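Local coordinates for protein endonuclease V (Streptomyces avermitilis, PDB 3GOC) that probably cuts double-stranded DNA at the second phosphodiester bond 3' to a deoxyinosine, a magnesium-dependent step in the repair of deaminated bases, at residues A59-D64 and R214-L219; T43-A48 and I111-Y116; A72-V77 and L101-C106; P35-G40 and A196-L201; D54-A59 and I94-A99. All blocks are in the same frame, centred on the assembly; numbering follows the deposited sequence.

Contact 1. Residues A59-D64 and R214-L219. With MG (magnesium ion), chain C.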
# COMPACT_ATOMS: atom_id res chain seq x y z
N ALA A 59 11.44 -5.31 20.60
CA ALA A 59 10.12 -5.88 20.43
C ALA A 59 9.89 -6.15 18.95
O ALA A 59 10.36 -5.41 18.09
CB ALA A 59 9.04 -4.94 20.95
N ALA A 60 9.18 -7.24 18.68
CA ALA A 60 8.82 -7.59 17.31
C ALA A 60 7.33 -7.87 17.36
O ALA A 60 6.87 -8.67 18.17
CB ALA A 60 9.58 -8.84 16.87
N VAL A 61 6.57 -7.18 16.52
CA VAL A 61 5.13 -7.36 16.48
C VAL A 61 4.73 -7.74 15.06
O VAL A 61 4.94 -6.97 14.13
CB VAL A 61 4.38 -6.09 16.90
CG1 VAL A 61 2.88 -6.33 16.83
CG2 VAL A 61 4.78 -5.69 18.31
N VAL A 62 4.16 -8.93 14.92
CA VAL A 62 3.74 -9.46 13.63
C VAL A 62 2.27 -9.15 13.37
O VAL A 62 1.41 -9.43 14.20
CB VAL A 62 3.92 -10.99 13.57
CG1 VAL A 62 3.63 -11.48 12.17
CG2 VAL A 62 5.32 -11.36 13.99
N LEU A 63 2.00 -8.56 12.21
CA LEU A 63 0.63 -8.23 11.83
C LEU A 63 0.18 -9.02 10.61
O LEU A 63 0.99 -9.47 9.81
CB LEU A 63 0.51 -6.74 11.46
CG LEU A 63 1.04 -5.68 12.41
CD1 LEU A 63 0.83 -4.31 11.79
CD2 LEU A 63 0.33 -5.78 13.75
N ASP A 64 -1.13 -9.22 10.51
CA ASP A 64 -1.69 -9.86 9.34
C ASP A 64 -1.73 -8.66 8.40
O ASP A 64 -2.40 -7.66 8.69
CB ASP A 64 -3.11 -10.37 9.62
CG ASP A 64 -3.80 -10.89 8.37
OD1 ASP A 64 -4.69 -10.19 7.86
OD2 ASP A 64 -3.44 -11.98 7.90
N ARG A 214 4.14 1.77 15.56
CA ARG A 214 3.34 2.14 16.72
C ARG A 214 3.24 0.97 17.70
O ARG A 214 3.42 1.14 18.90
CB ARG A 214 1.94 2.58 16.25
CG ARG A 214 1.93 3.97 15.62
CD ARG A 214 0.60 4.24 14.92
NE ARG A 214 -0.54 3.99 15.80
CZ ARG A 214 -1.03 4.87 16.66
NH1 ARG A 214 -0.49 6.08 16.77
NH2 ARG A 214 -2.07 4.53 17.42
N ARG A 215 2.97 -0.23 17.18
CA ARG A 215 2.85 -1.43 18.00
C ARG A 215 4.16 -1.84 18.66
O ARG A 215 4.21 -2.10 19.86
CB ARG A 215 2.37 -2.61 17.15
CG ARG A 215 1.05 -2.43 16.44
CD ARG A 215 -0.09 -2.66 17.38
NE ARG A 215 -1.36 -2.71 16.66
CZ ARG A 215 -2.54 -2.78 17.27
NH1 ARG A 215 -2.59 -2.80 18.60
NH2 ARG A 215 -3.65 -2.80 16.56
N ALA A 216 5.23 -1.91 17.87
CA ALA A 216 6.52 -2.32 18.40
C ALA A 216 7.05 -1.32 19.41
O ALA A 216 7.65 -1.70 20.41
CB ALA A 216 7.51 -2.52 17.26
N ASP A 217 6.84 -0.03 19.15
CA ASP A 217 7.30 1.00 20.07
C ASP A 217 6.62 0.84 21.42
O ASP A 217 7.27 0.86 22.47
CB ASP A 217 7.02 2.39 19.51
CG ASP A 217 7.33 3.49 20.52
OD1 ASP A 217 8.52 3.74 20.77
OD2 ASP A 217 6.38 4.09 21.07
N SER A 218 5.30 0.69 21.40
CA SER A 218 4.55 0.55 22.64
C SER A 218 5.01 -0.68 23.40
O SER A 218 5.20 -0.63 24.62
CB SER A 218 3.05 0.43 22.35
OG SER A 218 2.53 1.67 21.86
N LEU A 219 5.20 -1.79 22.69
CA LEU A 219 5.61 -3.02 23.34
C LEU A 219 7.02 -3.01 23.94
O LEU A 219 7.21 -3.48 25.07
CB LEU A 219 5.45 -4.21 22.38
CG LEU A 219 5.83 -5.59 22.95
CD1 LEU A 219 5.04 -5.90 24.22
CD2 LEU A 219 5.57 -6.65 21.89
MG MG C . 10.49 3.69 19.76
O HOH W 1 11.31 3.00 21.80
O HOH W 2 10.78 5.88 20.49
O HOH W 3 9.38 4.40 17.82
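Val61 lays its two methyls over different parts of the helix segment 214-219. CG2, beside the backbone N, rests 3.8 Å from Leu219 CD2 and also meets the CA of Ala216. CG1, anti to the backbone N (chi1 180°), lies 3.8 Å from Arg215 CB, with the two side chains crossing at about a right angle. Two residues earlier on the strand, Ala59 CB sits 3.6 Å from the carbonyl O of Ala216 and 3.8 Å from Leu219 CG. Such small side chains let the backbones come close, with axes 7.3 Å apart at their nearest and the helix running back along the strand at 142°. Leu63 makes a looser touch on the aliphatic part of Arg215, whose chain bends at its second torsion. No hydrogen bond crosses between the segments, so the fit is one of apolar shape. Asp217 points the other way, and its OD1 binds a magnesium ion at 2.2 Å while also accepting a hydrogen bond from Arg221. One turn of helix thus carries an apolar side and a metal-binding side. Strand 55-64 lies between strands 41-49 and 70-79, and helix 211-228 packs across all three: Ala216 touches Asp46 on one flank and Leu219 reaches Thr75 on the other.

Contact 2. Residues T43-A48 and I111-Y116. With MG (magnesium ion), chain D; MG (magnesium ion), chain C.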
# COMPACT_ATOMS: atom_id res chain seq x y z
N THR A 43 5.97 -7.33 9.87
CA THR A 43 6.42 -7.19 11.25
C THR A 43 7.16 -5.91 11.58
O THR A 43 8.05 -5.49 10.85
CB THR A 43 7.33 -8.38 11.60
OG1 THR A 43 6.57 -9.60 11.47
CG2 THR A 43 7.88 -8.28 13.01
N GLY A 44 6.80 -5.30 12.70
CA GLY A 44 7.49 -4.10 13.11
C GLY A 44 8.51 -4.46 14.18
O GLY A 44 8.29 -5.35 14.98
N VAL A 45 9.65 -3.77 14.16
CA VAL A 45 10.68 -3.99 15.17
C VAL A 45 11.09 -2.63 15.68
O VAL A 45 11.16 -1.66 14.92
CB VAL A 45 11.93 -4.71 14.60
CG1 VAL A 45 11.63 -6.18 14.37
CG2 VAL A 45 12.37 -4.05 13.31
N ASP A 46 11.34 -2.55 16.98
CA ASP A 46 11.77 -1.30 17.60
C ASP A 46 12.45 -1.64 18.91
O ASP A 46 12.30 -2.74 19.43
CB ASP A 46 10.57 -0.39 17.86
CG ASP A 46 10.99 0.99 18.25
OD1 ASP A 46 10.21 1.66 18.98
OD2 ASP A 46 12.09 1.44 17.83
N VAL A 47 13.22 -0.70 19.43
CA VAL A 47 13.91 -0.92 20.69
C VAL A 47 13.77 0.27 21.63
O VAL A 47 13.44 1.39 21.21
CB VAL A 47 15.42 -1.20 20.47
CG1 VAL A 47 15.59 -2.41 19.55
CG2 VAL A 47 16.09 0.02 19.87
N ALA A 48 14.01 0.00 22.90
CA ALA A 48 13.95 1.02 23.94
C ALA A 48 15.20 0.83 24.79
O ALA A 48 15.48 -0.28 25.25
CB ALA A 48 12.69 0.85 24.79
N ILE A 111 10.00 -7.25 7.33
CA ILE A 111 10.31 -6.53 8.56
C ILE A 111 10.41 -5.03 8.30
O ILE A 111 11.12 -4.59 7.40
CB ILE A 111 11.64 -7.00 9.21
CG1 ILE A 111 11.56 -8.49 9.56
CG2 ILE A 111 11.92 -6.18 10.46
CD1 ILE A 111 11.65 -9.40 8.37
N VAL A 112 9.67 -4.25 9.09
CA VAL A 112 9.68 -2.80 8.96
C VAL A 112 10.36 -2.22 10.20
O VAL A 112 9.84 -2.34 11.32
CB VAL A 112 8.23 -2.24 8.86
CG1 VAL A 112 8.26 -0.73 8.68
CG2 VAL A 112 7.51 -2.91 7.69
N CYS A 113 11.53 -1.62 10.01
CA CYS A 113 12.28 -1.03 11.12
C CYS A 113 11.96 0.45 11.28
O CYS A 113 11.73 1.16 10.31
CB CYS A 113 13.78 -1.18 10.88
SG CYS A 113 14.36 -2.87 10.74
N ASP A 114 11.95 0.90 12.53
CA ASP A 114 11.72 2.32 12.82
C ASP A 114 13.13 2.89 12.72
O ASP A 114 13.85 3.00 13.71
CB ASP A 114 11.19 2.51 14.24
CG ASP A 114 11.02 3.97 14.60
OD1 ASP A 114 11.00 4.30 15.81
OD2 ASP A 114 10.90 4.81 13.68
N GLY A 115 13.52 3.24 11.50
CA GLY A 115 14.86 3.75 11.28
C GLY A 115 15.20 3.74 9.81
O GLY A 115 14.33 3.98 8.97
N TYR A 116 16.46 3.45 9.49
CA TYR A 116 16.94 3.48 8.11
C TYR A 116 17.64 2.22 7.61
O TYR A 116 18.15 1.41 8.39
CB TYR A 116 17.90 4.66 7.93
CG TYR A 116 17.46 5.97 8.58
CD1 TYR A 116 17.65 6.19 9.94
CD2 TYR A 116 16.84 6.96 7.84
CE1 TYR A 116 17.22 7.36 10.55
CE2 TYR A 116 16.40 8.15 8.43
CZ TYR A 116 16.60 8.34 9.79
OH TYR A 116 16.14 9.49 10.39
MG MG D . 12.41 3.85 18.32
MG MG C . 10.49 3.69 19.76
O HOH W 4 13.50 -0.72 14.20
O HOH W 5 14.27 0.95 16.02
O HOH W 1 11.31 3.00 21.80
O HOH W 3 9.38 4.40 17.82
O HOH W 6 14.00 3.33 16.37
O HOH W 7 13.25 5.89 17.17
O HOH W 2 10.78 5.88 20.49
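Two backbone hydrogen bonds join these parallel strands at the heart of the RNase H-like sheet. Val112 N gives the better one to Thr43 O, at 2.7 Å, nearly straight (174°) and close to the axis of the carbonyl. Val45 N returns a longer one to Val112 O, at 3.2 Å, the donor sitting above the carbonyl plane. Beyond that rung the strands splay, and water 4 fills in: it donates to Val45 O at 2.6 Å and accepts from Asp114 N at 2.8 Å. On the face shared with Thr43, Val45 CG2 wedges between Ile111 CG2 and Cys113 SG, while Thr43 OG1 hydrogen-bonds outside the segments to Pro108 O. Past the splayed end the chemistry turns ionic. Asp46 holds one magnesium through OD1 at 2.2 Å, a site completed by Asp217 and waters 1, 2 and 3, and a second through OD2 at 2.5 Å. Asp114 belongs to this second site, although its OD1 stands back at 2.9 Å from the ion. That oxygen also accepts from waters 3 and 7, one bound to each magnesium, and water 1 is steered by donating to Val47 O. The two ions are modelled very close together, so they probably represent alternative or partly filled positions. Both carboxylates are likely to be ionised, and the metals would polarise their waters, consistent with the metal-dependent phosphodiester hydrolysis of RNase H-like nucleases.

Contact 3. Residues A72-V77 and L101-C106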
# COMPACT_ATOMS: atom_id res chain seq x y z
N ALA A 72 1.01 -11.98 16.40
CA ALA A 72 2.07 -12.49 17.26
C ALA A 72 2.98 -11.37 17.72
O ALA A 72 3.08 -10.34 17.06
CB ALA A 72 2.88 -13.54 16.52
N GLU A 73 3.63 -11.56 18.86
CA GLU A 73 4.55 -10.55 19.38
C GLU A 73 5.56 -11.20 20.31
O GLU A 73 5.30 -12.26 20.87
CB GLU A 73 3.79 -9.45 20.12
CG GLU A 73 2.99 -9.93 21.31
CD GLU A 73 2.21 -8.81 21.97
OE1 GLU A 73 1.48 -8.09 21.26
OE2 GLU A 73 2.33 -8.66 23.21
N ALA A 74 6.72 -10.57 20.45
CA ALA A 74 7.77 -11.09 21.32
C ALA A 74 8.73 -9.97 21.67
O ALA A 74 8.88 -9.01 20.93
CB ALA A 74 8.51 -12.22 20.62
N THR A 75 9.38 -10.09 22.83
CA THR A 75 10.36 -9.11 23.25
C THR A 75 11.59 -9.83 23.77
O THR A 75 11.56 -11.03 24.04
CB THR A 75 9.83 -8.18 24.37
OG1 THR A 75 9.46 -8.97 25.51
CG2 THR A 75 8.63 -7.38 23.88
N ALA A 76 12.69 -9.09 23.89
CA ALA A 76 13.93 -9.65 24.40
C ALA A 76 14.68 -8.53 25.12
O ALA A 76 14.57 -7.36 24.75
CB ALA A 76 14.78 -10.19 23.26
N VAL A 77 15.41 -8.90 26.16
CA VAL A 77 16.19 -7.95 26.94
C VAL A 77 17.65 -8.28 26.69
O VAL A 77 18.04 -9.45 26.76
CB VAL A 77 15.89 -8.09 28.44
CG1 VAL A 77 16.78 -7.15 29.23
CG2 VAL A 77 14.42 -7.78 28.71
N LEU A 101 13.09 -11.48 17.37
CA LEU A 101 12.54 -12.13 16.18
C LEU A 101 12.55 -13.64 16.36
O LEU A 101 11.58 -14.33 16.01
CB LEU A 101 13.35 -11.75 14.94
CG LEU A 101 13.20 -10.30 14.46
CD1 LEU A 101 14.32 -9.98 13.50
CD2 LEU A 101 11.84 -10.10 13.80
N ASP A 102 13.64 -14.17 16.91
CA ASP A 102 13.75 -15.61 17.13
C ASP A 102 12.71 -16.13 18.11
O ASP A 102 12.34 -17.31 18.07
CB ASP A 102 15.15 -15.98 17.63
CG ASP A 102 16.21 -15.86 16.55
OD1 ASP A 102 15.85 -15.90 15.36
OD2 ASP A 102 17.41 -15.76 16.90
N ALA A 103 12.24 -15.26 19.00
CA ALA A 103 11.25 -15.64 20.00
C ALA A 103 9.84 -15.71 19.44
O ALA A 103 8.92 -16.19 20.11
CB ALA A 103 11.30 -14.68 21.17
N LEU A 104 9.65 -15.22 18.22
CA LEU A 104 8.33 -15.25 17.59
C LEU A 104 7.94 -16.67 17.23
O LEU A 104 8.79 -17.51 16.95
CB LEU A 104 8.31 -14.41 16.32
CG LEU A 104 8.42 -12.89 16.47
CD1 LEU A 104 8.64 -12.26 15.10
CD2 LEU A 104 7.16 -12.34 17.13
N PRO A 105 6.64 -16.96 17.24
CA PRO A 105 6.14 -18.30 16.91
C PRO A 105 5.93 -18.49 15.41
O PRO A 105 5.53 -19.57 14.97
CB PRO A 105 4.83 -18.37 17.69
CG PRO A 105 4.32 -16.97 17.56
CD PRO A 105 5.57 -16.13 17.81
N CYS A 106 6.18 -17.45 14.64
CA CYS A 106 6.01 -17.52 13.20
C CYS A 106 7.03 -16.63 12.49
O CYS A 106 7.68 -15.78 13.11
CB CYS A 106 4.60 -17.06 12.82
SG CYS A 106 4.27 -15.31 13.26
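Ala74 CB fits against two apolar groups of residues 101-106: Leu104 CD2 at 3.7 Å and Ala103 CB at 3.8 Å. Ala72, two residues back and turned the same way, has its CB 3.9 Å from Pro105 CG at the rim of the proline ring and 4.0 Å from Cys106 SG. Between these two alanines the CD2 methyl of Leu104 lies across the strand backbone, 3.7 Å from the carbonyl carbon of Glu73. Methyls, a proline ring and a thiol make the contact, no hydrogen bond crosses it, and the touching chains run in nearly opposite directions, 163° apart. The topology is consistent with this arrangement. Strand 70-79 leads through helix 94-102 to the parallel strand 110-114, a beta-alpha-beta crossover of the RNase H-like fold, and residues 103-106 lie on its return leg, passing back over the strand from which it began. Leu104 follows a turn in which its N donates to Leu101 O at 3.1 Å. Its CG is anti to the carbonyl carbon (chi1 -70°), which carries the branch inward, so that it also touches Val62 and Ala60 of the next strand. Those residues in turn fix the alanines, as Ala72 pairs through its backbone with Val62 and Ala74 with Ala60. Glu73, between them, turns to the other face of the sheet, packing on Leu219 and making a long, weak ion pair with Arg222.

Contact 4. Residues P35-G40 and A196-L201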
# COMPACT_ATOMS: atom_id res chain seq x y z
N PRO A 35 7.74 -8.76 -1.56
CA PRO A 35 6.35 -9.19 -1.46
C PRO A 35 5.37 -8.02 -1.61
O PRO A 35 5.71 -6.87 -1.32
CB PRO A 35 6.28 -9.82 -0.08
CG PRO A 35 7.22 -8.95 0.71
CD PRO A 35 8.39 -8.76 -0.23
N PRO A 36 4.15 -8.30 -2.09
CA PRO A 36 3.17 -7.23 -2.25
C PRO A 36 2.53 -6.87 -0.91
O PRO A 36 2.56 -7.65 0.04
CB PRO A 36 2.17 -7.83 -3.22
CG PRO A 36 2.18 -9.27 -2.84
CD PRO A 36 3.66 -9.56 -2.67
N PRO A 37 1.95 -5.67 -0.82
CA PRO A 37 1.31 -5.29 0.44
C PRO A 37 -0.06 -5.96 0.55
O PRO A 37 -0.59 -6.47 -0.44
CB PRO A 37 1.20 -3.78 0.32
CG PRO A 37 0.96 -3.59 -1.13
CD PRO A 37 1.97 -4.54 -1.76
N GLY A 38 -0.62 -5.97 1.75
CA GLY A 38 -1.94 -6.55 1.95
C GLY A 38 -2.07 -8.06 1.98
O GLY A 38 -3.19 -8.57 1.95
N THR A 39 -0.95 -8.77 2.01
CA THR A 39 -0.99 -10.23 2.06
C THR A 39 0.17 -10.76 2.90
O THR A 39 1.20 -10.11 3.04
CB THR A 39 -0.90 -10.85 0.65
OG1 THR A 39 -1.09 -12.27 0.74
CG2 THR A 39 0.45 -10.56 0.02
N GLY A 40 -0.01 -11.95 3.47
CA GLY A 40 1.03 -12.54 4.29
C GLY A 40 1.17 -11.80 5.61
O GLY A 40 0.19 -11.24 6.12
N ALA A 196 8.60 -0.70 -1.02
CA ALA A 196 8.78 -0.17 0.32
C ALA A 196 7.71 0.91 0.56
O ALA A 196 7.11 0.98 1.63
CB ALA A 196 10.17 0.43 0.49
N CYS A 197 7.48 1.75 -0.44
CA CYS A 197 6.47 2.79 -0.33
C CYS A 197 5.08 2.19 -0.23
O CYS A 197 4.25 2.64 0.56
CB CYS A 197 6.54 3.73 -1.53
SG CYS A 197 7.94 4.85 -1.47
N ALA A 198 4.81 1.16 -1.05
CA ALA A 198 3.52 0.51 -1.05
C ALA A 198 3.21 -0.08 0.32
O ALA A 198 2.10 0.04 0.83
CB ALA A 198 3.48 -0.58 -2.12
N HIS A 199 4.21 -0.72 0.94
CA HIS A 199 3.99 -1.30 2.26
C HIS A 199 3.76 -0.21 3.30
O HIS A 199 2.90 -0.33 4.17
CB HIS A 199 5.18 -2.18 2.66
CG HIS A 199 5.10 -3.57 2.12
ND1 HIS A 199 4.31 -4.55 2.69
CD2 HIS A 199 5.67 -4.13 1.03
CE1 HIS A 199 4.39 -5.65 1.96
NE2 HIS A 199 5.21 -5.43 0.95
N THR A 200 4.53 0.86 3.20
CA THR A 200 4.39 1.95 4.15
C THR A 200 3.00 2.57 4.05
O THR A 200 2.37 2.86 5.08
CB THR A 200 5.50 3.02 3.92
OG1 THR A 200 6.78 2.39 4.03
CG2 THR A 200 5.42 4.12 4.96
N LEU A 201 2.50 2.77 2.83
CA LEU A 201 1.16 3.34 2.67
C LEU A 201 0.11 2.38 3.22
O LEU A 201 -0.84 2.79 3.89
CB LEU A 201 0.86 3.63 1.19
CG LEU A 201 1.63 4.77 0.53
CD1 LEU A 201 1.23 4.86 -0.94
CD2 LEU A 201 1.35 6.09 1.25
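A run of three prolines, leading into the first strand of the RNase H-like sheet, is gripped by one imidazole from helix 193-202. The tight part gathers round His199. Its NE2 donates to Pro35 O at 2.7 Å in a fairly straight bond (163°); the oxygen lies near the plane of the ring, whereas the nitrogen sits well above the plane of the carbonyl. Pro37 covers one ring face in a CH-pi contact, with CB 4.1 Å from the ring centroid, and Pro36 O comes within 3.3 Å of CE1. Beside the ring, Pro37 CG meets Ala198 CB at 4.0 Å. The first torsion of His199, with CG anti to the carbonyl carbon (chi1 -84°), carries the ring out from the helix to the prolines. An alanine here removes the ring, and would probably leave Pro35 O without its donor and Pro37 without the flat surface it packs on, loosening the loop from the helix. Away from the ring the contact slackens: Pro36 turns away from the helix and packs on Arg190 of the second subunit, while Pro37 also touches Gly135 of that subunit. Beyond them the chain departs through Gly38 to the solvent-exposed Thr39 and Gly40. On the helix itself, Thr200 OG1 donates at 2.8 Å to Ala196 O, a carbonyl that also takes the backbone bond from Thr200 N.

Contact 5. Residues D54-A59 and I94-A99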
# COMPACT_ATOMS: atom_id res chain seq x y z
N ASP A 54 22.92 -0.42 31.41
CA ASP A 54 23.32 -0.67 30.03
C ASP A 54 22.53 -1.80 29.39
O ASP A 54 23.09 -2.81 28.95
CB ASP A 54 24.82 -1.00 29.98
CG ASP A 54 25.50 -0.48 28.73
OD1 ASP A 54 26.66 -0.86 28.48
OD2 ASP A 54 24.88 0.32 28.00
N VAL A 55 21.21 -1.62 29.32
CA VAL A 55 20.34 -2.64 28.75
C VAL A 55 19.45 -2.06 27.65
O VAL A 55 19.11 -0.87 27.67
CB VAL A 55 19.45 -3.27 29.85
CG1 VAL A 55 18.53 -4.31 29.24
CG2 VAL A 55 20.33 -3.90 30.92
N VAL A 56 19.11 -2.90 26.68
CA VAL A 56 18.24 -2.50 25.59
C VAL A 56 17.17 -3.57 25.44
O VAL A 56 17.44 -4.76 25.61
CB VAL A 56 19.04 -2.31 24.25
CG1 VAL A 56 19.80 -3.58 23.89
CG2 VAL A 56 18.10 -1.89 23.13
N VAL A 57 15.94 -3.14 25.17
CA VAL A 57 14.83 -4.07 25.01
C VAL A 57 14.27 -3.95 23.60
O VAL A 57 13.96 -2.85 23.14
CB VAL A 57 13.71 -3.78 26.03
CG1 VAL A 57 12.49 -4.63 25.71
CG2 VAL A 57 14.21 -4.09 27.44
N ALA A 58 14.16 -5.08 22.93
CA ALA A 58 13.63 -5.11 21.57
C ALA A 58 12.27 -5.77 21.53
O ALA A 58 11.97 -6.65 22.33
CB ALA A 58 14.59 -5.85 20.66
N ALA A 59 11.44 -5.31 20.60
CA ALA A 59 10.12 -5.88 20.43
C ALA A 59 9.89 -6.15 18.95
O ALA A 59 10.36 -5.41 18.09
CB ALA A 59 9.04 -4.94 20.95
N ILE A 94 21.46 -4.96 17.48
CA ILE A 94 21.21 -6.09 16.60
C ILE A 94 21.04 -7.44 17.31
O ILE A 94 20.10 -8.17 17.03
CB ILE A 94 22.29 -6.16 15.51
CG1 ILE A 94 21.98 -5.09 14.47
CG2 ILE A 94 22.34 -7.54 14.87
CD1 ILE A 94 23.18 -4.65 13.69
N PRO A 95 21.94 -7.78 18.25
CA PRO A 95 21.80 -9.06 18.94
C PRO A 95 20.44 -9.23 19.64
O PRO A 95 19.84 -10.31 19.61
CB PRO A 95 22.95 -9.05 19.94
CG PRO A 95 24.00 -8.24 19.23
CD PRO A 95 23.19 -7.10 18.65
N THR A 96 19.97 -8.16 20.25
CA THR A 96 18.70 -8.20 20.97
C THR A 96 17.51 -8.24 20.02
O THR A 96 16.50 -8.88 20.31
CB THR A 96 18.59 -7.00 21.94
OG1 THR A 96 19.72 -7.02 22.82
CG2 THR A 96 17.33 -7.10 22.78
N VAL A 97 17.63 -7.55 18.89
CA VAL A 97 16.56 -7.55 17.89
C VAL A 97 16.44 -8.95 17.29
O VAL A 97 15.34 -9.47 17.09
CB VAL A 97 16.86 -6.53 16.75
CG1 VAL A 97 15.83 -6.67 15.63
CG2 VAL A 97 16.83 -5.12 17.31
N LEU A 98 17.59 -9.58 17.01
CA LEU A 98 17.58 -10.93 16.47
C LEU A 98 16.91 -11.88 17.46
O LEU A 98 16.18 -12.78 17.07
CB LEU A 98 19.01 -11.40 16.17
CG LEU A 98 19.71 -10.71 15.00
CD1 LEU A 98 21.17 -11.14 14.96
CD2 LEU A 98 19.01 -11.04 13.69
N ALA A 99 17.15 -11.65 18.75
CA ALA A 99 16.56 -12.48 19.80
C ALA A 99 15.04 -12.34 19.86
O ALA A 99 14.32 -13.32 20.06
CB ALA A 99 17.18 -12.14 21.15
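Val56 and Thr96 lie alongside each other, pointing in opposite senses, so that each slides past the other's tip. Thr96 is set with OG1 anti to its carbonyl carbon and CG2 anti to its backbone N (chi1 -56°). Its two branches therefore work apart: OG1 rests 3.6 Å from Val56 CG1, whereas CG2 drops 3.7 Å from Ala58 CB and equally close to Val56 O. Val56 meets it with CG1 in the crowded position between N and the carbonyl carbon. Ala58 CB points at the helix, entering between the backbone of Thr96, whose O is 3.6 Å away, and Val97, whose CA is 3.8 Å away. Val97 adds a flanking touch through CG2. Helix and strand axes approach to 7.2 Å and cross at -36°, running broadly the same way. Val57 and Ala59 turn from this helix and pack on helix 211-228, so the strand is sandwiched between helices on both faces of the sheet. No hydrogen bond crosses, so the contact rests on van der Waals packing, partly of methyls against the hydroxyl and carbonyl oxygens of Thr96, and the small methyl of Ala58 is consistent with so near an approach of the helix backbone.

Contacts 1, 2, 3 and 5 share one half of the sheet, with strand 55-64 in common: helix 211-228 packs on one face of it in contact 1 and helix 94-102 on the other in contact 5, the centres of these contacts about 14 Å apart. Contact 5 uses the first turns of helix 94-102, and contact 3 residues 103-106 farther along. The centres of contacts 1 and 2 lie about 8 Å apart, and the two meet at the metal centre, Asp217 joining Asp46 on the same magnesium, with Asp114 nearby. Contact 4 stands aside at the subunit interface, its centre about 15 Å from that of contact 2; the bound polyol lies about 9 Å from the side chain of Pro37.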